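Local atomic coordinates of CrmK (Actinoalloteichus sp. WH1-2216-6, PDB entry 5I1V), a protein that is a flavoenzyme carrying covalently bound FAD, an oxidase involved in the recycling of shunt products during caerulomycin biosynthesis. Residues V228-A233 with A300-G305; D249-N254 with L264-E269; A366-P371 with Y404-T409; V435-E440 with S462-H467. All blocks are in the same frame, centred on the assembly; numbering follows the deposited sequence.

Contact 1. Residues V228-A233 with A300-G305; sequences VSWSWA and AELNEG
Leu302 and Asn303, on helix 291-303, come up in turn against the outer rim of the Trp230 indole, which projects from strand 222-231. Leu302 arrives first. Its CD1 methyl sits at the ring edge, close to the ring plane, 4.0 Å from Trp230 CH2 and hardly farther from CZ2, so that a single branch of the leucine abuts the outer edge of the six-membered ring; the two side chains cross at about a right angle. Leu302 also packs on Phe247 and Met280.

Asn303 follows at the pyrrole end of the same edge. Its CB does not aim at the strand, yet the amide swings back, bringing OD1 to 4.1 Å from Trp230 NE1. That separation is too long for a hydrogen bond, and the amide plane is turned 70° from the ring. The indole N-H is buried here and has no partner in the model, which probably carries some energetic cost. Farther on, the carbonyl oxygen of Glu304, like that of Leu302, accepts from Asn246 ND2.

Within the strand, Val228 CG1 lies 3.4 Å above one face of the Trp230 ring, offset toward the rim. Leu243 of helix 237-253 also touches Trp230, while Pro310 touches both Trp230 and Asn303. The arrangement is that of an alpha/beta layer: helices 237-253 and 291-303 pack against one large antiparallel sheet, as in the substrate domain of berberine bridge enzyme-like flavoproteins.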
# COMPACT_ATOMS: atom_id res chain seq x y z
N VAL A 228 -9.01 16.24 12.53
CA VAL A 228 -8.96 17.07 13.72
C VAL A 228 -7.91 16.49 14.62
O VAL A 228 -7.76 15.29 14.68
CB VAL A 228 -10.32 17.03 14.40
CG1 VAL A 228 -10.37 17.97 15.59
CG2 VAL A 228 -11.40 17.43 13.43
N SER A 229 -7.16 17.32 15.35
CA SER A 229 -6.29 16.82 16.41
C SER A 229 -6.33 17.75 17.61
O SER A 229 -6.48 18.96 17.44
CB SER A 229 -4.85 16.72 15.91
OG SER A 229 -4.50 17.91 15.26
N TRP A 230 -6.21 17.18 18.80
CA TRP A 230 -6.19 17.94 20.05
C TRP A 230 -4.85 17.69 20.72
O TRP A 230 -4.45 16.55 20.90
CB TRP A 230 -7.30 17.50 21.00
CG TRP A 230 -8.69 17.76 20.58
CD1 TRP A 230 -9.49 18.77 21.01
CD2 TRP A 230 -9.48 16.95 19.70
NE1 TRP A 230 -10.72 18.68 20.43
CE2 TRP A 230 -10.75 17.56 19.62
CE3 TRP A 230 -9.22 15.80 18.93
CZ2 TRP A 230 -11.78 17.05 18.81
CZ3 TRP A 230 -10.24 15.27 18.17
CH2 TRP A 230 -11.52 15.90 18.12
N SER A 231 -4.15 18.74 21.14
CA SER A 231 -2.80 18.55 21.66
C SER A 231 -2.85 17.94 23.04
O SER A 231 -3.57 18.44 23.92
CB SER A 231 -2.02 19.88 21.68
OG SER A 231 -0.80 19.71 22.41
N TRP A 232 -2.06 16.88 23.27
CA TRP A 232 -1.93 16.32 24.59
C TRP A 232 -1.31 17.35 25.60
O TRP A 232 -1.61 17.32 26.78
CB TRP A 232 -1.06 15.06 24.59
CG TRP A 232 -1.88 13.82 24.64
CD1 TRP A 232 -2.13 12.94 23.61
CD2 TRP A 232 -2.59 13.31 25.78
NE1 TRP A 232 -2.95 11.93 24.05
CE2 TRP A 232 -3.24 12.13 25.37
CE3 TRP A 232 -2.73 13.73 27.11
CZ2 TRP A 232 -4.02 11.37 26.23
CZ3 TRP A 232 -3.51 12.97 27.99
CH2 TRP A 232 -4.14 11.80 27.54
N ALA A 233 -0.45 18.22 25.09
CA ALA A 233 0.21 19.23 25.95
C ALA A 233 -0.82 20.17 26.58
O ALA A 233 -0.51 20.86 27.57
CB ALA A 233 1.20 20.02 25.12
N ALA A 300 -18.75 21.38 16.22
CA ALA A 300 -19.08 22.29 17.35
C ALA A 300 -19.52 21.53 18.60
O ALA A 300 -19.10 21.89 19.71
CB ALA A 300 -20.16 23.29 16.94
N GLU A 301 -20.33 20.48 18.46
CA GLU A 301 -20.77 19.73 19.64
C GLU A 301 -19.60 19.08 20.37
O GLU A 301 -19.57 19.04 21.61
CB GLU A 301 -21.77 18.63 19.32
CG GLU A 301 -23.16 19.12 18.98
CD GLU A 301 -24.27 18.20 19.48
OE1 GLU A 301 -24.06 17.33 20.37
OE2 GLU A 301 -25.40 18.35 18.97
N LEU A 302 -18.64 18.56 19.61
CA LEU A 302 -17.47 17.96 20.24
C LEU A 302 -16.77 18.90 21.17
O LEU A 302 -16.23 18.46 22.18
CB LEU A 302 -16.43 17.55 19.21
CG LEU A 302 -16.76 16.31 18.40
CD1 LEU A 302 -15.49 15.86 17.68
CD2 LEU A 302 -17.29 15.20 19.27
N ASN A 303 -16.73 20.17 20.80
CA ASN A 303 -16.04 21.18 21.58
C ASN A 303 -16.78 21.78 22.76
O ASN A 303 -16.19 22.54 23.52
CB ASN A 303 -15.71 22.37 20.71
CG ASN A 303 -14.76 22.01 19.61
OD1 ASN A 303 -13.88 21.16 19.78
ND2 ASN A 303 -14.92 22.69 18.47
N GLU A 304 -18.06 21.52 22.92
CA GLU A 304 -18.74 22.28 23.95
C GLU A 304 -18.31 21.81 25.36
O GLU A 304 -18.26 20.61 25.66
CB GLU A 304 -20.25 22.45 23.68
CG GLU A 304 -21.16 21.24 23.67
CD GLU A 304 -22.45 21.44 22.83
OE1 GLU A 304 -22.52 22.40 22.02
OE2 GLU A 304 -23.40 20.64 22.97
N GLY A 305 -17.89 22.77 26.19
CA GLY A 305 -17.36 22.48 27.53
C GLY A 305 -15.92 22.01 27.59
O GLY A 305 -15.45 21.59 28.64

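Contact 2. Residues D249-N254 with L264-E269; sequences DWQLRN and LYALLE
The indole of Trp250 carries Asn254 ND2 over the centre of one face, 3.2 Å above the ring plane, with Gln251 CD in plane at its edge, while Leu264 CD1 approaches it obliquely from across the contact. This is helix-on-sheet packing in an alpha/beta layer: helix 237-253 lies against the large antiparallel sheet and is followed, after a short irregular connection, by strand 265-271.

Trp250 reaches over with its CG anti to the backbone N (chi1 -172°), which sends the far end of the six-membered ring toward the start of the strand. There CH2 meets Leu264 CD1 at 4.1 Å, the two side chains crossing at about a right angle. Phe298 of helix 291-303 touches both residues and so closes a three-way apolar cluster.

The amide of Asn254 is fixed over the indole by a bond back to the helix: ND2 donates to Trp250 O at 3.0 Å, with an N-H...O angle of 149° and the donor tilted 27° from the carbonyl plane. Its other end is held too, since OD1 is hydrogen-bonded to Ser259 and Asn261 in the connection.

A polar bridge runs beside the apolar cluster. A water donates to Gln251 OE1 at 2.8 Å and to Leu264 O at 2.7 Å, linking the helix side chain to the backbone just ahead of strand 265-271. About 11 Å separates the side chain of Ala266 from that of Phe123, an FAD-binding residue. The bend of Gln251 at chi2 leaves its NE2 against the methyl of Ala266, 3.9 Å from CB.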
# COMPACT_ATOMS: atom_id res chain seq x y z
N ASP A 249 -22.10 10.85 23.06
CA ASP A 249 -23.51 11.30 23.11
C ASP A 249 -24.00 11.61 21.74
O ASP A 249 -25.10 11.23 21.37
CB ASP A 249 -23.70 12.58 23.96
CG ASP A 249 -23.43 12.34 25.44
OD1 ASP A 249 -23.53 11.18 25.89
OD2 ASP A 249 -23.10 13.33 26.15
N TRP A 250 -23.20 12.34 20.97
CA TRP A 250 -23.60 12.67 19.61
C TRP A 250 -23.77 11.37 18.79
O TRP A 250 -24.75 11.23 18.08
CB TRP A 250 -22.60 13.62 18.92
CG TRP A 250 -23.06 14.12 17.61
CD1 TRP A 250 -23.70 15.30 17.35
CD2 TRP A 250 -22.99 13.42 16.35
NE1 TRP A 250 -24.01 15.39 16.00
CE2 TRP A 250 -23.59 14.24 15.38
CE3 TRP A 250 -22.45 12.20 15.95
CZ2 TRP A 250 -23.67 13.87 14.02
CZ3 TRP A 250 -22.56 11.82 14.60
CH2 TRP A 250 -23.15 12.65 13.67
N GLN A 251 -22.84 10.42 18.91
CA GLN A 251 -22.95 9.18 18.11
C GLN A 251 -24.19 8.37 18.50
O GLN A 251 -24.91 7.84 17.63
CB GLN A 251 -21.71 8.32 18.27
CG GLN A 251 -20.44 8.93 17.73
CD GLN A 251 -20.48 9.15 16.21
OE1 GLN A 251 -21.30 8.54 15.49
NE2 GLN A 251 -19.57 9.99 15.72
N LEU A 252 -24.49 8.31 19.80
CA LEU A 252 -25.64 7.55 20.26
C LEU A 252 -27.00 8.20 19.99
O LEU A 252 -28.02 7.54 20.03
CB LEU A 252 -25.52 7.17 21.72
CG LEU A 252 -24.35 6.22 21.99
CD1 LEU A 252 -23.93 6.39 23.44
CD2 LEU A 252 -24.67 4.78 21.65
N ARG A 253 -26.99 9.48 19.64
CA ARG A 253 -28.19 10.14 19.10
C ARG A 253 -28.29 10.02 17.60
O ARG A 253 -29.32 10.38 17.04
CB ARG A 253 -28.19 11.64 19.45
CG ARG A 253 -28.67 11.91 20.86
CD ARG A 253 -28.13 13.23 21.41
NE ARG A 253 -27.88 14.21 20.36
CZ ARG A 253 -26.83 15.02 20.31
NH1 ARG A 253 -25.89 15.01 21.25
NH2 ARG A 253 -26.71 15.85 19.28
N ASN A 254 -27.26 9.51 16.95
CA ASN A 254 -27.19 9.56 15.49
C ASN A 254 -26.79 8.22 14.83
O ASN A 254 -26.12 8.23 13.78
CB ASN A 254 -26.24 10.66 15.08
CG ASN A 254 -26.86 12.06 15.22
OD1 ASN A 254 -27.82 12.36 14.52
ND2 ASN A 254 -26.35 12.86 16.13
N LEU A 264 -22.81 10.71 8.17
CA LEU A 264 -21.57 11.15 8.78
C LEU A 264 -20.91 10.01 9.57
O LEU A 264 -21.48 9.48 10.52
CB LEU A 264 -21.81 12.40 9.62
CG LEU A 264 -20.65 13.30 10.04
CD1 LEU A 264 -21.18 14.61 10.64
CD2 LEU A 264 -19.75 12.59 11.02
N TYR A 265 -19.71 9.64 9.16
CA TYR A 265 -18.92 8.58 9.79
C TYR A 265 -17.72 9.23 10.44
O TYR A 265 -17.00 10.00 9.80
CB TYR A 265 -18.41 7.59 8.72
CG TYR A 265 -17.31 6.68 9.23
CD1 TYR A 265 -17.61 5.61 10.08
CD2 TYR A 265 -15.98 6.89 8.88
CE1 TYR A 265 -16.62 4.79 10.57
CE2 TYR A 265 -14.97 6.08 9.39
CZ TYR A 265 -15.31 5.03 10.23
OH TYR A 265 -14.32 4.20 10.71
N ALA A 266 -17.47 8.89 11.69
CA ALA A 266 -16.31 9.45 12.37
C ALA A 266 -15.58 8.45 13.25
O ALA A 266 -16.21 7.55 13.84
CB ALA A 266 -16.73 10.65 13.18
N LEU A 267 -14.26 8.61 13.32
CA LEU A 267 -13.43 7.78 14.16
C LEU A 267 -12.57 8.68 15.05
O LEU A 267 -11.85 9.53 14.55
CB LEU A 267 -12.55 6.90 13.30
CG LEU A 267 -11.73 5.83 14.03
CD1 LEU A 267 -11.58 4.54 13.23
CD2 LEU A 267 -10.35 6.35 14.31
N LEU A 268 -12.62 8.44 16.35
CA LEU A 268 -11.84 9.19 17.33
C LEU A 268 -10.70 8.30 17.83
O LEU A 268 -10.94 7.23 18.33
CB LEU A 268 -12.74 9.55 18.48
CG LEU A 268 -12.07 10.30 19.63
CD1 LEU A 268 -11.50 11.63 19.15
CD2 LEU A 268 -13.13 10.46 20.71
N GLU A 269 -9.45 8.71 17.67
CA GLU A 269 -8.33 7.89 18.11
C GLU A 269 -7.75 8.57 19.33
O GLU A 269 -7.19 9.66 19.23
CB GLU A 269 -7.23 7.82 17.06
CG GLU A 269 -7.65 7.21 15.75
CD GLU A 269 -6.46 6.95 14.82
OE1 GLU A 269 -6.37 7.65 13.79
OE2 GLU A 269 -5.62 6.06 15.14
O HOH W 1 -20.29 9.14 12.96

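Contact 3. Residues A366-P371 with Y404-T409; sequences ADYHCP and YMVAWT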
# COMPACT_ATOMS: atom_id res chain seq x y z
N ALA A 366 2.84 8.61 32.57
CA ALA A 366 4.17 9.00 32.04
C ALA A 366 5.25 7.93 32.17
O ALA A 366 6.29 8.02 31.55
CB ALA A 366 4.62 10.31 32.67
N ASP A 367 5.02 6.89 32.96
CA ASP A 367 5.98 5.79 33.05
C ASP A 367 5.90 4.81 31.84
O ASP A 367 6.52 3.75 31.84
CB ASP A 367 5.81 5.02 34.38
CG ASP A 367 4.45 4.29 34.49
OD1 ASP A 367 3.68 4.28 33.51
OD2 ASP A 367 4.14 3.71 35.56
N TYR A 368 5.12 5.17 30.83
CA TYR A 368 4.96 4.32 29.64
C TYR A 368 5.29 5.17 28.44
O TYR A 368 5.08 6.37 28.45
CB TYR A 368 3.53 3.80 29.58
CG TYR A 368 3.23 2.92 28.37
CD1 TYR A 368 3.77 1.65 28.27
CD2 TYR A 368 2.38 3.37 27.36
CE1 TYR A 368 3.50 0.84 27.16
CE2 TYR A 368 2.10 2.57 26.26
CZ TYR A 368 2.66 1.30 26.16
OH TYR A 368 2.39 0.47 25.06
N HIS A 369 5.84 4.57 27.40
CA HIS A 369 6.09 5.32 26.17
C HIS A 369 5.76 4.42 24.97
O HIS A 369 6.30 3.32 24.82
CB HIS A 369 7.52 5.86 26.11
CG HIS A 369 7.87 6.50 24.80
ND1 HIS A 369 8.16 5.76 23.67
CD2 HIS A 369 7.97 7.80 24.44
CE1 HIS A 369 8.43 6.59 22.67
NE2 HIS A 369 8.31 7.83 23.11
N CYS A 370 4.84 4.88 24.14
CA CYS A 370 4.54 4.18 22.92
C CYS A 370 3.55 5.02 22.15
O CYS A 370 2.35 5.04 22.46
CB CYS A 370 4.02 2.78 23.21
SG CYS A 370 3.52 1.83 21.76
N PRO A 371 4.05 5.77 21.17
CA PRO A 371 3.20 6.67 20.42
C PRO A 371 2.18 5.90 19.56
O PRO A 371 1.20 6.50 19.13
CB PRO A 371 4.17 7.44 19.52
CG PRO A 371 5.52 7.15 20.03
CD PRO A 371 5.45 5.83 20.72
N TYR A 404 -8.56 -1.32 20.64
CA TYR A 404 -7.38 -1.01 21.43
C TYR A 404 -6.20 -1.62 20.70
O TYR A 404 -6.32 -2.76 20.20
CB TYR A 404 -7.44 -1.68 22.79
CG TYR A 404 -8.61 -1.30 23.63
CD1 TYR A 404 -9.91 -1.62 23.28
CD2 TYR A 404 -8.41 -0.61 24.83
CE1 TYR A 404 -10.98 -1.27 24.09
CE2 TYR A 404 -9.48 -0.24 25.62
CZ TYR A 404 -10.75 -0.56 25.26
OH TYR A 404 -11.77 -0.21 26.13
N MET A 405 -5.11 -0.88 20.57
CA MET A 405 -3.93 -1.39 19.92
C MET A 405 -2.63 -0.82 20.52
O MET A 405 -2.60 0.31 21.01
CB MET A 405 -4.07 -1.21 18.40
CG MET A 405 -3.14 -0.27 17.65
SD MET A 405 -2.01 -1.10 16.45
CE MET A 405 -2.98 -2.44 15.74
N VAL A 406 -1.59 -1.67 20.54
CA VAL A 406 -0.21 -1.29 20.85
C VAL A 406 0.60 -1.96 19.76
O VAL A 406 0.29 -3.12 19.37
CB VAL A 406 0.30 -1.77 22.23
CG1 VAL A 406 -0.30 -0.96 23.34
CG2 VAL A 406 -0.03 -3.21 22.50
N ALA A 407 1.50 -1.18 19.18
CA ALA A 407 2.43 -1.65 18.13
C ALA A 407 3.85 -1.26 18.51
O ALA A 407 4.11 -0.16 18.98
CB ALA A 407 2.07 -1.09 16.81
N TRP A 408 4.78 -2.20 18.36
CA TRP A 408 6.17 -1.95 18.71
C TRP A 408 7.09 -2.86 17.89
O TRP A 408 6.62 -3.72 17.12
CB TRP A 408 6.37 -2.12 20.22
CG TRP A 408 6.27 -3.52 20.73
CD1 TRP A 408 7.31 -4.33 21.03
CD2 TRP A 408 5.09 -4.28 20.98
NE1 TRP A 408 6.87 -5.54 21.47
CE2 TRP A 408 5.50 -5.54 21.44
CE3 TRP A 408 3.72 -4.02 20.86
CZ2 TRP A 408 4.59 -6.53 21.82
CZ3 TRP A 408 2.82 -5.01 21.22
CH2 TRP A 408 3.25 -6.24 21.70
N THR A 409 8.40 -2.67 18.04
CA THR A 409 9.32 -3.44 17.22
C THR A 409 10.31 -4.27 18.00
O THR A 409 10.76 -5.29 17.49
CB THR A 409 10.10 -2.54 16.24
OG1 THR A 409 10.77 -1.51 16.97
CG2 THR A 409 9.17 -1.91 15.20
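Tyr368 and Cys370 reach from the irregular segment 366-371 onto the end of strand 400-408, each with one polar tip. The hydroxyl OH of Tyr368 rests on the CG1 methyl of Val406 at 3.5 Å, the phenol running aslant to the short valine. Cys370 touches the next residue along the strand, at its backbone: SG lies 3.5 Å from the carbonyl oxygen of Ala407. No hydrogen bond joins the segments, and the contact is one of close approach by polar atoms to a strand surface.

Both reaching side chains turn away from their own backbone N. Tyr368 has CG anti to it (chi1 179°), and Cys370 SG takes the same relation to its own N, which brings both ends down onto the strand.

A second shell fixes the phenol. Its OH is hydrogen-bonded to His417 ND1, its ring stacks with Trp420, and His272 meets it in an edge-to-face arrangement, so that the hydroxyl is satisfied and rotation of the ring is probably limited. Trp420 also packs on Val406, so one residue of helix 414-428 supports both partners. The backbone of Cys370 is tied separately, its N hydrogen-bonding to Ser274 OG, and its side chain also touches His417.

The side chain of Ala407 is about 10 Å from the bound FAD. In the fold, segment 366-371 links helix 353-364 to strand 374-379; it comes down onto strand 400-408 beside helix 414-428, while the strand itself pairs in the sheet with strands 374-379 and 339-347.

Contact 4. Residues V435-E440 with S462-H467; sequences VPTPDE and SGVPWH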
# COMPACT_ATOMS: atom_id res chain seq x y z
N VAL A 435 -13.94 -7.68 31.10
CA VAL A 435 -14.32 -7.92 29.70
C VAL A 435 -15.66 -7.27 29.36
O VAL A 435 -16.48 -7.00 30.27
CB VAL A 435 -14.39 -9.42 29.42
CG1 VAL A 435 -13.05 -10.05 29.68
CG2 VAL A 435 -15.45 -10.08 30.28
N PRO A 436 -15.93 -7.04 28.06
CA PRO A 436 -17.23 -6.51 27.63
C PRO A 436 -18.30 -7.58 27.54
O PRO A 436 -18.69 -8.00 26.44
CB PRO A 436 -16.92 -5.96 26.22
CG PRO A 436 -15.89 -6.90 25.71
CD PRO A 436 -15.02 -7.23 26.91
N THR A 437 -18.80 -8.00 28.70
CA THR A 437 -19.85 -9.01 28.78
C THR A 437 -21.12 -8.45 28.14
O THR A 437 -21.51 -7.33 28.50
CB THR A 437 -20.20 -9.29 30.26
OG1 THR A 437 -20.57 -8.04 30.88
CG2 THR A 437 -19.02 -9.85 30.98
N PRO A 438 -21.78 -9.19 27.24
CA PRO A 438 -22.96 -8.59 26.62
C PRO A 438 -24.02 -8.23 27.65
O PRO A 438 -24.44 -9.09 28.42
CB PRO A 438 -23.48 -9.69 25.69
CG PRO A 438 -22.26 -10.47 25.32
CD PRO A 438 -21.33 -10.39 26.49
N ASP A 439 -24.41 -6.96 27.67
CA ASP A 439 -25.39 -6.44 28.63
C ASP A 439 -26.03 -5.20 28.02
O ASP A 439 -26.07 -5.05 26.80
CB ASP A 439 -24.72 -6.17 29.99
CG ASP A 439 -23.62 -5.11 29.91
OD1 ASP A 439 -23.68 -4.25 29.02
OD2 ASP A 439 -22.68 -5.14 30.74
N GLU A 440 -26.52 -4.29 28.87
CA GLU A 440 -27.25 -3.12 28.41
C GLU A 440 -26.35 -2.00 27.85
O GLU A 440 -26.83 -1.08 27.20
CB GLU A 440 -28.18 -2.60 29.53
CG GLU A 440 -27.53 -1.75 30.63
CD GLU A 440 -26.71 -2.53 31.67
OE1 GLU A 440 -26.85 -3.77 31.81
OE2 GLU A 440 -25.91 -1.86 32.37
N SER A 462 -15.12 -12.66 34.68
CA SER A 462 -16.56 -12.42 34.63
C SER A 462 -17.42 -13.68 34.69
O SER A 462 -18.64 -13.61 34.86
CB SER A 462 -16.91 -11.69 33.33
OG SER A 462 -17.03 -12.62 32.27
N GLY A 463 -16.81 -14.83 34.48
CA GLY A 463 -17.56 -16.07 34.25
C GLY A 463 -18.25 -16.19 32.90
O GLY A 463 -18.89 -17.20 32.62
N VAL A 464 -18.10 -15.20 32.02
CA VAL A 464 -18.72 -15.29 30.71
C VAL A 464 -17.65 -15.82 29.73
O VAL A 464 -16.54 -15.28 29.67
CB VAL A 464 -19.34 -13.94 30.29
CG1 VAL A 464 -19.81 -13.99 28.85
CG2 VAL A 464 -20.54 -13.62 31.17
N PRO A 465 -17.97 -16.90 28.98
CA PRO A 465 -16.93 -17.52 28.15
C PRO A 465 -16.61 -16.67 26.94
O PRO A 465 -17.43 -15.88 26.52
CB PRO A 465 -17.54 -18.87 27.75
CG PRO A 465 -18.98 -18.77 28.00
CD PRO A 465 -19.19 -17.71 29.02
N TRP A 466 -15.40 -16.82 26.40
CA TRP A 466 -14.98 -16.10 25.19
C TRP A 466 -16.05 -16.20 24.11
O TRP A 466 -16.39 -15.21 23.49
CB TRP A 466 -13.62 -16.59 24.66
CG TRP A 466 -13.61 -18.05 24.20
CD1 TRP A 466 -13.38 -19.14 24.98
CD2 TRP A 466 -13.88 -18.54 22.89
NE1 TRP A 466 -13.49 -20.27 24.24
CE2 TRP A 466 -13.81 -19.94 22.95
CE3 TRP A 466 -14.19 -17.94 21.67
CZ2 TRP A 466 -14.01 -20.75 21.85
CZ3 TRP A 466 -14.41 -18.75 20.56
CH2 TRP A 466 -14.32 -20.14 20.66
N HIS A 467 -16.63 -17.37 23.90
CA HIS A 467 -17.52 -17.51 22.74
C HIS A 467 -18.86 -16.75 22.83
O HIS A 467 -19.45 -16.36 21.83
CB HIS A 467 -17.74 -18.97 22.37
CG HIS A 467 -18.05 -19.84 23.54
ND1 HIS A 467 -19.31 -19.90 24.09
CD2 HIS A 467 -17.27 -20.68 24.27
CE1 HIS A 467 -19.30 -20.78 25.09
NE2 HIS A 467 -18.08 -21.26 25.21
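The two segments run close at two places, both in irregular backbone, with the CA of Val435 7.0 Å from that of Ser462 and the CA of Thr437 6.7 Å from that of Val464, and the first is kinked between these points by an inverse gamma turn centred on Pro436, with a weak Thr437 N to Val435 O bond. With the chain kinked in this way, Val435 and Thr437 present neighbouring methyls to the same serine. Ser462 OG sits 3.6 Å from Val435 CG2 and likewise 3.6 Å from Thr437 CG2, and its CB is nearly as close to both. Farther along, Thr437 CG2 meets Val464 CG2 at 4.1 Å, so this one methyl touches both Ser462 and Val464.

Segment 462-467 belongs to the berberine and berberine-like region of the chain, and its shape rests on an ST turn. Ser462 OG accepts from Val464 N at 2.8 Å with an N-H...O angle of 158°; the chi1 of 83° tucks the hydroxyl back over its own backbone to do so. Gly463, at positive phi (73°), carries the chain round between them. The same OG is hydrogen-bonded to Asn460 OD1, and Asn460 ND2 binds Val464 O. With an alanine in place of Ser462, Val464 N and Asn460 OD1 would probably lose this partner, and the turn would be less firmly held.

Pro465 then takes the N-cap position of helix 466-471, whose Ile469 packs on Val435 and Val464. Pro465 CB also lies 3.5 Å above one face of the His467 ring, offset toward the rim.

How the contacts relate
Contacts 1 and 2, with centres 14 Å apart, form one continuous region. Glu301 OE2 makes a salt bridge to Arg253 NH2 at 2.8 Å, tying helix 291-303 to helix 237-253, and Trp230 CZ3 packs on Leu268 CD1 at 4.0 Å. Contact 3 belongs to the same large sheet but lies farther along it, its centre 23 Å from that of contact 1 and 25 Å from that of contact 2. Contact 4 lies off these strands, its nearest atoms about 8 Å from those of contacts 2 and 3. None of the four includes a residue named as binding FAD; contact 3 comes within about 11 Å of His64, a covalent FAD attachment, measured between side chains from Ala407.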